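Local atomic coordinates of putative TetR family transcriptional regulator (Streptomyces coelicolor A3, PDB entry 3BQY), a protein that probably binds DNA as a TetR-family transcriptional regulator, possibly as a repressor of gene expression, and forms a mainly helical dimer. Residues 21-26 with 48-53; 27-32 with 37-42; 91-96 with 150-155; 96-101 with 139-144. All coordinates share one frame; numbering follows the deposited sequence.

Contact 1. Residues 21-26 with 48-53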
loop_
_atom_site.group_PDB
_atom_site.type_symbol
_atom_site.label_atom_id
_atom_site.label_comp_id
_atom_site.label_asym_id
_atom_site.label_seq_id
_atom_site.Cartn_x
_atom_site.Cartn_y
_atom_site.Cartn_z
ATOM N N ASP A 21 1.624 5.942 -15.813
ATOM C CA ASP A 21 2.296 7.225 -16.006
ATOM C C ASP A 21 2.066 7.853 -17.389
ATOM O O ASP A 21 2.120 9.072 -17.534
ATOM C CB ASP A 21 3.788 7.094 -15.700
ATOM C CG ASP A 21 4.056 6.810 -14.228
ATOM O OD1 ASP A 21 3.223 7.189 -13.378
ATOM O OD2 ASP A 21 5.113 6.222 -13.931
ATOM N N THR A 22 1.786 7.024 -18.397
ATOM C CA THR A 22 1.624 7.534 -19.773
ATOM C C THR A 22 0.149 7.750 -20.103
ATOM O O THR A 22 -0.178 8.273 -21.166
ATOM C CB THR A 22 2.195 6.571 -20.843
ATOM O OG1 THR A 22 1.295 5.454 -20.987
ATOM C CG2 THR A 22 3.539 6.077 -20.445
ATOM N N LEU A 23 -0.734 7.335 -19.206
ATOM C CA LEU A 23 -2.168 7.491 -19.441
ATOM C C LEU A 23 -2.576 8.946 -19.239
ATOM O O LEU A 23 -2.602 9.435 -18.123
ATOM C CB LEU A 23 -2.980 6.570 -18.524
ATOM C CG LEU A 23 -4.514 6.668 -18.598
ATOM C CD1 LEU A 23 -5.014 6.222 -19.962
ATOM C CD2 LEU A 23 -5.112 5.801 -17.547
ATOM N N THR A 24 -2.882 9.637 -20.324
ATOM C CA THR A 24 -3.364 11.019 -20.249
ATOM C C THR A 24 -4.710 11.101 -20.962
ATOM O O THR A 24 -5.039 10.245 -21.787
ATOM C CB THR A 24 -2.384 11.993 -20.939
ATOM O OG1 THR A 24 -2.306 11.666 -22.328
ATOM C CG2 THR A 24 -1.003 11.914 -20.319
HETATM N N MSE A 25 -5.480 12.150 -20.671
HETATM C CA MSE A 25 -6.718 12.385 -21.408
HETATM C C MSE A 25 -6.401 12.556 -22.901
HETATM O O MSE A 25 -7.134 12.053 -23.739
HETATM C CB MSE A 25 -7.467 13.614 -20.863
HETATM C CG MSE A 25 -7.870 13.445 -19.412
HETATM SE SE MSE A 25 -9.204 12.056 -19.168
HETATM C CE MSE A 25 -10.805 13.147 -19.456
ATOM N N ARG A 26 -5.311 13.246 -23.227
ATOM C CA ARG A 26 -4.914 13.410 -24.631
ATOM C C ARG A 26 -4.579 12.058 -25.269
ATOM O O ARG A 26 -5.004 11.788 -26.396
ATOM C CB ARG A 26 -3.747 14.394 -24.778
ATOM C CG ARG A 26 -4.141 15.810 -24.284
ATOM C CD ARG A 26 -3.111 16.885 -24.587
ATOM N NE ARG A 26 -3.356 18.117 -23.828
ATOM C CZ ARG A 26 -4.221 19.068 -24.186
ATOM N NH1 ARG A 26 -4.944 18.937 -25.309
ATOM N NH2 ARG A 26 -4.372 20.160 -23.415
ATOM N N ASP A 48 -11.611 11.463 -12.182
ATOM C CA ASP A 48 -12.951 10.877 -12.357
ATOM C C ASP A 48 -12.878 9.637 -13.252
ATOM O O ASP A 48 -13.493 8.606 -12.965
ATOM C CB ASP A 48 -13.933 11.900 -12.946
ATOM C CG ASP A 48 -14.127 13.116 -12.032
ATOM O OD1 ASP A 48 -14.341 12.928 -10.824
ATOM O OD2 ASP A 48 -14.052 14.265 -12.513
ATOM N N LEU A 49 -12.109 9.726 -14.320
ATOM C CA LEU A 49 -11.831 8.542 -15.136
ATOM C C LEU A 49 -11.138 7.440 -14.297
ATOM O O LEU A 49 -11.565 6.283 -14.326
ATOM C CB LEU A 49 -10.982 8.911 -16.364
ATOM C CG LEU A 49 -10.441 7.726 -17.179
ATOM C CD1 LEU A 49 -11.592 6.983 -17.902
ATOM C CD2 LEU A 49 -9.373 8.212 -18.146
ATOM N N LEU A 50 -10.082 7.788 -13.573
ATOM C CA LEU A 50 -9.372 6.810 -12.723
ATOM C C LEU A 50 -10.290 6.158 -11.706
ATOM O O LEU A 50 -10.223 4.933 -11.490
ATOM C CB LEU A 50 -8.161 7.446 -12.025
ATOM C CG LEU A 50 -7.023 7.829 -13.001
ATOM C CD1 LEU A 50 -6.044 8.748 -12.285
ATOM C CD2 LEU A 50 -6.327 6.624 -13.570
ATOM N N THR A 51 -11.165 6.958 -11.105
ATOM C CA THR A 51 -12.132 6.461 -10.131
ATOM C C THR A 51 -13.063 5.426 -10.802
ATOM O O THR A 51 -13.309 4.348 -10.254
ATOM C CB THR A 51 -12.880 7.648 -9.491
ATOM O OG1 THR A 51 -11.947 8.394 -8.686
ATOM C CG2 THR A 51 -14.061 7.188 -8.636
ATOM N N ALA A 52 -13.542 5.744 -12.006
ATOM C CA ALA A 52 -14.404 4.830 -12.764
ATOM C C ALA A 52 -13.682 3.527 -13.163
ATOM O O ALA A 52 -14.272 2.436 -13.099
ATOM C CB ALA A 52 -15.014 5.549 -14.005
HETATM N N MSE A 53 -12.406 3.647 -13.524
HETATM C CA MSE A 53 -11.553 2.502 -13.809
HETATM C C MSE A 53 -11.409 1.582 -12.598
HETATM O O MSE A 53 -11.598 0.363 -12.716
HETATM C CB MSE A 53 -10.184 2.971 -14.303
HETATM C CG MSE A 53 -10.233 3.568 -15.739
HETATM SE SE MSE A 53 -8.625 4.625 -16.104
HETATM C CE MSE A 53 -7.418 3.121 -16.307
#
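L23 and M25 meet L49, L50 and M53 without any ring, amide or other flat group, so the contact has no faces or edges to cover. Methyl groups and selenium do the touching. M25 and M53 are both present as selenomethionine. L23 and M53 reach toward each other tip to tip. L23 CD2 lies 3.7 Å from M53 CE and 4.0 Å from M53 SE. The L23 CG is anti to its own N (chi1 177°), and this sends the branch from the loop toward helix 46-57. The M53 chain bends at its last torsion (chi3 74°), and both CE and SE lie near that L23 methyl. L50 approaches it too, with L50 CD2 4.2 Å from L23 CD2. M25 and L49 behave differently. They slide past each other in opposite directions, and M25 SE comes within 4.0 Å of L49 CD2. The M25 chain bends at chi2 and at chi3, which brings its end nearer to L49 than its CB direction would suggest.

Helix 4-18 adds to the packing: L14 touches L23, while A11 and L15 touch M53. L39 and Y40 of helix 36-42 lie against M25. T24 caps the start of helix 25-32 through OG1 to the N of R27. Helices 4-18, 25-32 and 36-42 form the three-helix DNA-binding domain of the TetR family. The contact joins the loop before helix 25-32 to helix 46-57. Between the two segments the side chains meet only through apolar groups, without directional bonds; just outside, K46 NZ makes a weak hydrogen bond to L23 O.

Contact 2. Residues 27-32 with 37-42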
loop_
_atom_site.group_PDB
_atom_site.type_symbol
_atom_site.label_atom_id
_atom_site.label_comp_id
_atom_site.label_asym_id
_atom_site.label_seq_id
_atom_site.Cartn_x
_atom_site.Cartn_y
_atom_site.Cartn_z
ATOM N N ARG A 27 -3.818 11.237 -24.546
ATOM C CA ARG A 27 -3.435 9.882 -25.029
ATOM C C ARG A 27 -4.684 9.041 -25.274
ATOM O O ARG A 27 -4.780 8.345 -26.273
ATOM C CB ARG A 27 -2.518 9.180 -24.005
ATOM C CG ARG A 27 -2.016 7.788 -24.378
ATOM C CD ARG A 27 -0.922 7.851 -25.434
ATOM N NE ARG A 27 -0.652 6.517 -25.993
ATOM C CZ ARG A 27 -1.342 5.965 -26.995
ATOM N NH1 ARG A 27 -0.992 4.769 -27.453
ATOM N NH2 ARG A 27 -2.375 6.609 -27.551
ATOM N N LEU A 28 -5.633 9.099 -24.336
ATOM C CA LEU A 28 -6.928 8.445 -24.473
ATOM C C LEU A 28 -7.731 8.966 -25.650
ATOM O O LEU A 28 -8.355 8.179 -26.357
ATOM C CB LEU A 28 -7.742 8.616 -23.170
ATOM C CG LEU A 28 -9.045 7.847 -22.976
ATOM C CD1 LEU A 28 -8.894 6.377 -23.331
ATOM C CD2 LEU A 28 -9.480 7.996 -21.510
ATOM N N ALA A 29 -7.747 10.289 -25.848
ATOM C CA ALA A 29 -8.393 10.891 -27.009
ATOM C C ALA A 29 -7.764 10.393 -28.327
ATOM O O ALA A 29 -8.483 10.078 -29.277
ATOM C CB ALA A 29 -8.332 12.427 -26.932
ATOM N N GLN A 30 -6.428 10.337 -28.376
ATOM C CA GLN A 30 -5.718 9.856 -29.582
ATOM C C GLN A 30 -6.148 8.406 -29.834
ATOM O O GLN A 30 -6.502 8.051 -30.952
ATOM C CB GLN A 30 -4.172 9.987 -29.465
ATOM C CG GLN A 30 -3.611 11.446 -29.450
ATOM C CD GLN A 30 -2.241 11.583 -28.755
ATOM O OE1 GLN A 30 -1.640 10.532 -28.364
ATOM N NE2 GLN A 30 -1.745 12.909 -28.590
ATOM N N ALA A 31 -6.177 7.601 -28.769
ATOM C CA ALA A 31 -6.579 6.184 -28.848
ATOM C C ALA A 31 -7.992 5.960 -29.396
ATOM O O ALA A 31 -8.221 4.985 -30.109
ATOM C CB ALA A 31 -6.428 5.500 -27.491
HETATM N N MSE A 32 -8.925 6.853 -29.070
HETATM C CA MSE A 32 -10.319 6.720 -29.516
HETATM C C MSE A 32 -10.661 7.594 -30.719
HETATM O O MSE A 32 -11.828 7.658 -31.129
HETATM C CB MSE A 32 -11.277 7.070 -28.385
HETATM C CG MSE A 32 -10.908 6.446 -27.060
HETATM SE SE MSE A 32 -12.228 6.891 -25.707
HETATM C CE MSE A 32 -13.623 5.641 -26.293
ATOM N N GLY A 37 -11.486 17.384 -25.682
ATOM C CA GLY A 37 -12.711 18.091 -25.303
ATOM C C GLY A 37 -13.882 17.148 -25.107
ATOM O O GLY A 37 -14.622 17.278 -24.139
ATOM N N ALA A 38 -14.026 16.185 -26.018
ATOM C CA ALA A 38 -15.098 15.199 -25.957
ATOM C C ALA A 38 -15.060 14.400 -24.661
ATOM O O ALA A 38 -16.096 14.215 -24.026
ATOM C CB ALA A 38 -15.037 14.267 -27.147
ATOM N N LEU A 39 -13.870 13.941 -24.273
ATOM C CA LEU A 39 -13.706 13.108 -23.079
ATOM C C LEU A 39 -14.077 13.835 -21.815
ATOM O O LEU A 39 -14.576 13.233 -20.866
ATOM C CB LEU A 39 -12.266 12.641 -22.946
ATOM C CG LEU A 39 -11.776 11.653 -23.976
ATOM C CD1 LEU A 39 -10.349 11.348 -23.607
ATOM C CD2 LEU A 39 -12.619 10.407 -23.882
ATOM N N TYR A 40 -13.786 15.134 -21.798
ATOM C CA TYR A 40 -14.066 15.975 -20.651
ATOM C C TYR A 40 -15.564 16.214 -20.429
ATOM O O TYR A 40 -15.964 16.672 -19.356
ATOM C CB TYR A 40 -13.309 17.304 -20.776
ATOM C CG TYR A 40 -11.844 17.165 -20.440
ATOM C CD1 TYR A 40 -11.433 16.882 -19.135
ATOM C CD2 TYR A 40 -10.876 17.299 -21.423
ATOM C CE1 TYR A 40 -10.074 16.763 -18.828
ATOM C CE2 TYR A 40 -9.523 17.173 -21.130
ATOM C CZ TYR A 40 -9.130 16.903 -19.836
ATOM O OH TYR A 40 -7.797 16.775 -19.558
ATOM N N ARG A 41 -16.380 15.911 -21.441
ATOM C CA ARG A 41 -17.834 15.907 -21.278
ATOM C C ARG A 41 -18.321 14.674 -20.508
ATOM O O ARG A 41 -19.345 14.732 -19.832
ATOM C CB ARG A 41 -18.541 16.037 -22.631
ATOM C CG ARG A 41 -18.438 17.438 -23.213
ATOM C CD ARG A 41 -19.376 17.656 -24.419
ATOM N NE ARG A 41 -18.869 17.031 -25.645
ATOM C CZ ARG A 41 -18.203 17.678 -26.606
ATOM N NH1 ARG A 41 -17.955 18.981 -26.498
ATOM N NH2 ARG A 41 -17.786 17.021 -27.685
ATOM N N TYR A 42 -17.577 13.574 -20.598
ATOM C CA TYR A 42 -17.898 12.339 -19.867
ATOM C C TYR A 42 -17.218 12.251 -18.511
ATOM O O TYR A 42 -17.780 11.704 -17.565
ATOM C CB TYR A 42 -17.587 11.103 -20.729
ATOM C CG TYR A 42 -18.464 11.069 -21.956
ATOM C CD1 TYR A 42 -19.775 10.557 -21.890
ATOM C CD2 TYR A 42 -18.020 11.600 -23.170
ATOM C CE1 TYR A 42 -20.609 10.557 -23.019
ATOM C CE2 TYR A 42 -18.839 11.603 -24.299
ATOM C CZ TYR A 42 -20.131 11.082 -24.218
ATOM O OH TYR A 42 -20.940 11.093 -25.345
#
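Between 37-42 and 27-32, L39 is the side chain that makes the contact, and L28, A29 and M32 receive it. Its two methyls divide the work. L39 CD1 enters between L28 and A29, and its nearest neighbour there is the backbone A29 N at 3.6 Å. The same L39 CD1 lies 3.8 Å from L28 CG and 4.0 Å from A29 CB. L39 CD2 turns to the next helical step, 4.0 Å from M32 SE. M32 is present as selenomethionine. L28 and M32 both cross the leucine at a slant. The L39 CG stands anti to the carbonyl carbon (chi1 -69°), with its two methyls spread along the other helix. L28 takes the other course, with CG anti to N (chi1 -171°). A29 offers only CB, and the L39 methyl lies close to its backbone N.

The two helices are the pair of the predicted helix-turn-helix. The axes of segments 27-32 and 37-42 pass 9.8 Å apart at an angle of 108°, a steep crossing in keeping with that motif. The second helix is the one that, in TetR relatives, enters the major groove of DNA. A29 and L39 also have the closest CA atoms of the two segments, 7.0 Å apart.

Further out, helix 4-18 backs the first helix. T10 touches both L28 and M32, T7 touches M32, and L14 touches R27. M25, one turn before L28, packs on L39 and on Y40. At the far end, the Y42 carbonyl accepts a hydrogen bond from R4 NE.

Contact 3. Residues 91-96 with 150-155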
loop_
_atom_site.group_PDB
_atom_site.type_symbol
_atom_site.label_atom_id
_atom_site.label_comp_id
_atom_site.label_asym_id
_atom_site.label_seq_id
_atom_site.Cartn_x
_atom_site.Cartn_y
_atom_site.Cartn_z
ATOM N N HIS A 91 -4.622 -5.785 -14.198
ATOM C CA HIS A 91 -4.296 -4.550 -14.944
ATOM C C HIS A 91 -2.957 -4.026 -14.513
ATOM O O HIS A 91 -2.663 -3.952 -13.307
ATOM C CB HIS A 91 -5.376 -3.486 -14.688
ATOM C CG HIS A 91 -6.762 -3.986 -14.946
ATOM N ND1 HIS A 91 -7.338 -3.952 -16.192
ATOM C CD2 HIS A 91 -7.651 -4.603 -14.136
ATOM C CE1 HIS A 91 -8.537 -4.499 -16.136
ATOM N NE2 HIS A 91 -8.753 -4.896 -14.895
ATOM N N ARG A 92 -2.141 -3.633 -15.489
ATOM C CA ARG A 92 -0.875 -3.000 -15.221
ATOM C C ARG A 92 -1.096 -1.760 -14.349
ATOM O O ARG A 92 -1.987 -0.961 -14.640
ATOM C CB ARG A 92 -0.253 -2.572 -16.550
ATOM C CG ARG A 92 1.147 -2.070 -16.424
ATOM C CD ARG A 92 1.684 -1.815 -17.828
ATOM N NE ARG A 92 2.928 -1.071 -17.746
ATOM C CZ ARG A 92 3.718 -0.807 -18.789
ATOM N NH1 ARG A 92 3.404 -1.236 -20.003
ATOM N NH2 ARG A 92 4.827 -0.121 -18.595
ATOM N N ASP A 93 -0.310 -1.612 -13.291
ATOM C CA ASP A 93 -0.482 -0.527 -12.318
ATOM C C ASP A 93 -1.890 -0.478 -11.687
ATOM O O ASP A 93 -2.320 0.569 -11.220
ATOM C CB ASP A 93 -0.171 0.830 -12.959
ATOM C CG ASP A 93 1.259 0.930 -13.442
ATOM O OD1 ASP A 93 2.152 0.395 -12.743
ATOM O OD2 ASP A 93 1.477 1.553 -14.512
ATOM N N GLY A 94 -2.591 -1.604 -11.654
ATOM C CA GLY A 94 -3.962 -1.624 -11.134
ATOM C C GLY A 94 -4.065 -1.216 -9.664
ATOM O O GLY A 94 -4.994 -0.507 -9.270
ATOM N N ALA A 95 -3.139 -1.680 -8.832
ATOM C CA ALA A 95 -3.172 -1.296 -7.402
ATOM C C ALA A 95 -3.001 0.224 -7.201
ATOM O O ALA A 95 -3.626 0.813 -6.326
ATOM C CB ALA A 95 -2.116 -2.096 -6.598
ATOM N N ARG A 96 -2.145 0.851 -8.002
ATOM C CA ARG A 96 -1.953 2.313 -7.961
ATOM C C ARG A 96 -3.241 3.027 -8.305
ATOM O O ARG A 96 -3.604 4.023 -7.669
ATOM C CB ARG A 96 -0.851 2.756 -8.937
ATOM C CG ARG A 96 0.551 2.387 -8.453
ATOM C CD ARG A 96 1.659 2.775 -9.451
ATOM N NE ARG A 96 1.638 4.195 -9.790
ATOM C CZ ARG A 96 2.228 4.703 -10.873
ATOM N NH1 ARG A 96 2.880 3.911 -11.715
ATOM N NH2 ARG A 96 2.149 5.998 -11.123
ATOM N N ALA A 150 7.571 -4.255 -8.549
ATOM C CA ALA A 150 8.659 -5.197 -8.812
ATOM C C ALA A 150 8.611 -5.753 -10.223
ATOM O O ALA A 150 9.665 -6.027 -10.812
ATOM C CB ALA A 150 8.639 -6.329 -7.818
ATOM N N LEU A 151 7.404 -5.920 -10.756
ATOM C CA LEU A 151 7.212 -6.499 -12.087
ATOM C C LEU A 151 7.292 -5.460 -13.203
ATOM O O LEU A 151 7.317 -5.821 -14.374
ATOM C CB LEU A 151 5.873 -7.255 -12.165
ATOM C CG LEU A 151 5.679 -8.444 -11.212
ATOM C CD1 LEU A 151 4.189 -8.735 -11.000
ATOM C CD2 LEU A 151 6.426 -9.685 -11.710
ATOM N N THR A 152 7.318 -4.182 -12.832
ATOM C CA THR A 152 7.484 -3.078 -13.779
ATOM C C THR A 152 8.871 -3.173 -14.394
ATOM O O THR A 152 9.832 -3.425 -13.666
ATOM C CB THR A 152 7.321 -1.692 -13.088
ATOM O OG1 THR A 152 6.093 -1.666 -12.350
ATOM C CG2 THR A 152 7.302 -0.544 -14.120
ATOM N N PRO A 153 8.978 -3.007 -15.734
ATOM C CA PRO A 153 10.300 -3.027 -16.393
ATOM C C PRO A 153 11.334 -2.220 -15.594
ATOM O O PRO A 153 11.141 -1.020 -15.393
ATOM C CB PRO A 153 10.030 -2.355 -17.743
ATOM C CG PRO A 153 8.565 -2.619 -18.027
ATOM C CD PRO A 153 7.871 -2.805 -16.700
ATOM N N GLY A 154 12.392 -2.881 -15.122
ATOM C CA GLY A 154 13.415 -2.231 -14.283
ATOM C C GLY A 154 13.245 -2.419 -12.779
ATOM O O GLY A 154 14.179 -2.176 -12.003
ATOM N N GLY A 155 12.066 -2.858 -12.346
ATOM C CA GLY A 155 11.840 -3.112 -10.923
ATOM C C GLY A 155 11.385 -1.853 -10.196
ATOM O O GLY A 155 11.010 -0.855 -10.833
HETATM O O HOH W 1 3.447 -0.489 -10.737
#
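R92 and D93 face P153 and T152 across a loose, partly buried contact. R92 is nearly straight, with all its torsions close to 180° (chi1 -172°), and its end comes near the proline. R92 NH2 is 4.5 Å from P153 CD, a distance too long for more than marginal packing. An acetic acid molecule, probably from the crystallisation liquor, lies close to the R92 side chain.

D93 differs at its first torsion. Its CG is anti to the carbonyl carbon (chi1 -62°), and its carboxylate end comes nearer to T152. D93 OD1 and T152 OG1 remain 4.5 Å apart, and a water spans them. The water donates to D93 OD1 at a short 2.5 Å and weakly to T152 OG1 at 3.3 Å. Each polar end has a stronger hold elsewhere: D93 OD2 accepts from L20 N, and T152 OG1 bonds to Q148 O. R96 NH1 adds a long ion pair, 3.7 Å from D93 OD1, while R96 NH2 makes a salt bridge to D21 OD1.

Both backbones make type II turns here. H91 to G94 is closed by G94 N on H91 O, and T152 to G155 by G155 N on T152 O. D93 sits third in the first turn with positive phi (56°). G154 holds the same place in the second, at backbone angles where a CB would press on the carbonyl of the residue before.

The first turn leads into helix 94-99, and the second follows the end of helix 126-151. Q148 of that long helix also accepts from A95 N. N16 of helix 4-18 accepts from R92 N, so the turn lies where the DNA-binding and C-terminal domains meet.

Contact 4. Residues 96-101 with 139-144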
loop_
_atom_site.group_PDB
_atom_site.type_symbol
_atom_site.label_atom_id
_atom_site.label_comp_id
_atom_site.label_asym_id
_atom_site.label_seq_id
_atom_site.Cartn_x
_atom_site.Cartn_y
_atom_site.Cartn_z
ATOM N N ARG A 96 -2.145 0.851 -8.002
ATOM C CA ARG A 96 -1.953 2.313 -7.961
ATOM C C ARG A 96 -3.241 3.027 -8.305
ATOM O O ARG A 96 -3.604 4.023 -7.669
ATOM C CB ARG A 96 -0.851 2.756 -8.937
ATOM C CG ARG A 96 0.551 2.387 -8.453
ATOM C CD ARG A 96 1.659 2.775 -9.451
ATOM N NE ARG A 96 1.638 4.195 -9.790
ATOM C CZ ARG A 96 2.228 4.703 -10.873
ATOM N NH1 ARG A 96 2.880 3.911 -11.715
ATOM N NH2 ARG A 96 2.149 5.998 -11.123
ATOM N N VAL A 97 -3.949 2.527 -9.326
ATOM C CA VAL A 97 -5.215 3.140 -9.709
ATOM C C VAL A 97 -6.242 2.996 -8.572
ATOM O O VAL A 97 -6.927 3.957 -8.219
ATOM C CB VAL A 97 -5.769 2.544 -11.033
ATOM C CG1 VAL A 97 -7.145 3.137 -11.381
ATOM C CG2 VAL A 97 -4.761 2.765 -12.218
ATOM N N PHE A 98 -6.372 1.789 -8.034
ATOM C CA PHE A 98 -7.320 1.538 -6.939
ATOM C C PHE A 98 -6.967 2.345 -5.676
ATOM O O PHE A 98 -7.841 3.006 -5.103
ATOM C CB PHE A 98 -7.347 0.039 -6.624
ATOM C CG PHE A 98 -8.375 -0.350 -5.597
ATOM C CD1 PHE A 98 -9.722 -0.386 -5.929
ATOM C CD2 PHE A 98 -7.980 -0.654 -4.275
ATOM C CE1 PHE A 98 -10.698 -0.739 -4.976
ATOM C CE2 PHE A 98 -8.938 -1.020 -3.325
ATOM C CZ PHE A 98 -10.296 -1.048 -3.673
ATOM N N ALA A 99 -5.694 2.306 -5.284
ATOM C CA ALA A 99 -5.212 2.986 -4.072
ATOM C C ALA A 99 -5.451 4.498 -4.131
ATOM O O ALA A 99 -5.827 5.113 -3.118
ATOM C CB ALA A 99 -3.732 2.684 -3.821
ATOM N N GLY A 100 -5.282 5.084 -5.314
ATOM C CA GLY A 100 -5.477 6.525 -5.487
ATOM C C GLY A 100 -6.883 7.032 -5.803
ATOM O O GLY A 100 -7.026 8.201 -6.174
ATOM N N THR A 101 -7.916 6.197 -5.658
ATOM C CA THR A 101 -9.281 6.553 -6.129
ATOM C C THR A 101 -9.985 7.629 -5.266
ATOM O O THR A 101 -9.731 7.701 -4.061
ATOM C CB THR A 101 -10.201 5.319 -6.235
ATOM O OG1 THR A 101 -11.429 5.699 -6.880
ATOM C CG2 THR A 101 -10.553 4.770 -4.848
ATOM N N PHE A 139 -3.483 -4.288 3.824
ATOM C CA PHE A 139 -2.408 -5.258 3.512
ATOM C C PHE A 139 -2.481 -5.696 2.024
ATOM O O PHE A 139 -1.465 -5.766 1.325
ATOM C CB PHE A 139 -2.513 -6.506 4.389
ATOM C CG PHE A 139 -1.696 -7.648 3.857
ATOM C CD1 PHE A 139 -0.286 -7.580 3.885
ATOM C CD2 PHE A 139 -2.320 -8.748 3.246
ATOM C CE1 PHE A 139 0.495 -8.607 3.335
ATOM C CE2 PHE A 139 -1.546 -9.793 2.707
ATOM C CZ PHE A 139 -0.141 -9.720 2.738
ATOM N N THR A 140 -3.682 -6.021 1.551
ATOM C CA THR A 140 -3.818 -6.485 0.178
ATOM C C THR A 140 -3.334 -5.420 -0.822
ATOM O O THR A 140 -2.621 -5.741 -1.775
ATOM C CB THR A 140 -5.280 -6.885 -0.142
ATOM O OG1 THR A 140 -5.679 -7.919 0.763
ATOM C CG2 THR A 140 -5.413 -7.388 -1.595
ATOM N N VAL A 141 -3.763 -4.174 -0.626
ATOM C CA VAL A 141 -3.343 -3.081 -1.504
ATOM C C VAL A 141 -1.823 -2.850 -1.420
ATOM O O VAL A 141 -1.154 -2.751 -2.443
ATOM C CB VAL A 141 -4.127 -1.775 -1.198
ATOM C CG1 VAL A 141 -3.496 -0.555 -1.934
ATOM C CG2 VAL A 141 -5.620 -1.938 -1.580
ATOM N N GLY A 142 -1.277 -2.764 -0.199
ATOM C CA GLY A 142 0.169 -2.568 -0.014
ATOM C C GLY A 142 0.963 -3.685 -0.676
ATOM O O GLY A 142 1.948 -3.439 -1.373
ATOM N N HIS A 143 0.520 -4.925 -0.465
ATOM C CA HIS A 143 1.205 -6.075 -1.073
ATOM C C HIS A 143 1.174 -6.001 -2.610
ATOM O O HIS A 143 2.194 -6.228 -3.293
ATOM C CB HIS A 143 0.538 -7.403 -0.662
ATOM C CG HIS A 143 0.938 -8.534 -1.550
ATOM N ND1 HIS A 143 2.039 -9.323 -1.296
ATOM C CD2 HIS A 143 0.439 -8.952 -2.742
ATOM C CE1 HIS A 143 2.182 -10.204 -2.276
ATOM N NE2 HIS A 143 1.231 -9.992 -3.171
ATOM N N THR A 144 -0.000 -5.701 -3.161
ATOM C CA THR A 144 -0.178 -5.715 -4.620
ATOM C C THR A 144 0.572 -4.533 -5.270
ATOM O O THR A 144 1.192 -4.675 -6.334
ATOM C CB THR A 144 -1.686 -5.736 -4.987
ATOM O OG1 THR A 144 -2.315 -6.813 -4.257
ATOM C CG2 THR A 144 -1.857 -6.027 -6.510
#
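V141 presents its two methyls to neighbouring residues of helix 94-99, one to F98 and one to A99. V141 and F98 cross at about a right angle. V141 CG2 meets the ring at its edge, close to the ring plane, and not over a face. It lies 3.8 Å from F98 CD2 and 3.9 Å from F98 CE2. The other methyl, V141 CG1, is 3.8 Å from A99 CB. The valine torsion explains the division: CG1 is anti to N (chi1 169°), which leaves CG2 beside N and turned to the phenylalanine. F98 has its own CG anti to N (chi1 -175°), and its CB points toward helix 126-151. A99 and V141 also bring the backbones close, with their CA atoms 6.8 Å apart.

This is the middle of the C-terminal domain, and the centre of the contact is about 4 Å from the centre of the chain. In TetR proteins this all-helical domain generally carries the dimer interface and a ligand pocket. The second subunit reaches the contact here: its E146 packs on A99 and V141, and its P158 packs on F98 and T101. T101 also makes backbone hydrogen bonds to that subunit.

Within the same chain, L88 of helix 73-89 and V58 border F98. One turn beyond V141, T144 OG1 donates to T140 O at 2.7 Å. That carbonyl also takes T144 N, and the two donors arrive from opposite faces of its plane. The bond thus satisfies a buried hydroxyl within the helix, and T144 also touches R85 and L89 of helix 73-89.

How the contacts relate
Contacts 1, 2 and 4 are buried, and contact 3 is partly buried. Contacts 1 and 2 lie in the DNA-binding region and share helix 25-32. M25 and L28 continue one apolar core between them, on L39 and L49. Contacts 3 and 4 share helices 94-99 and 126-151 in the C-terminal domain. Contact 4 is central and apolar, and it borders the second subunit. In contact 3 water joins the polar groups. Contact 2 lies farthest from the chain centre. The two domains meet between contact 1 and the later pair: D21 makes a salt bridge to R96, which contacts 3 and 4 share, and V97 packs against L50 and M53.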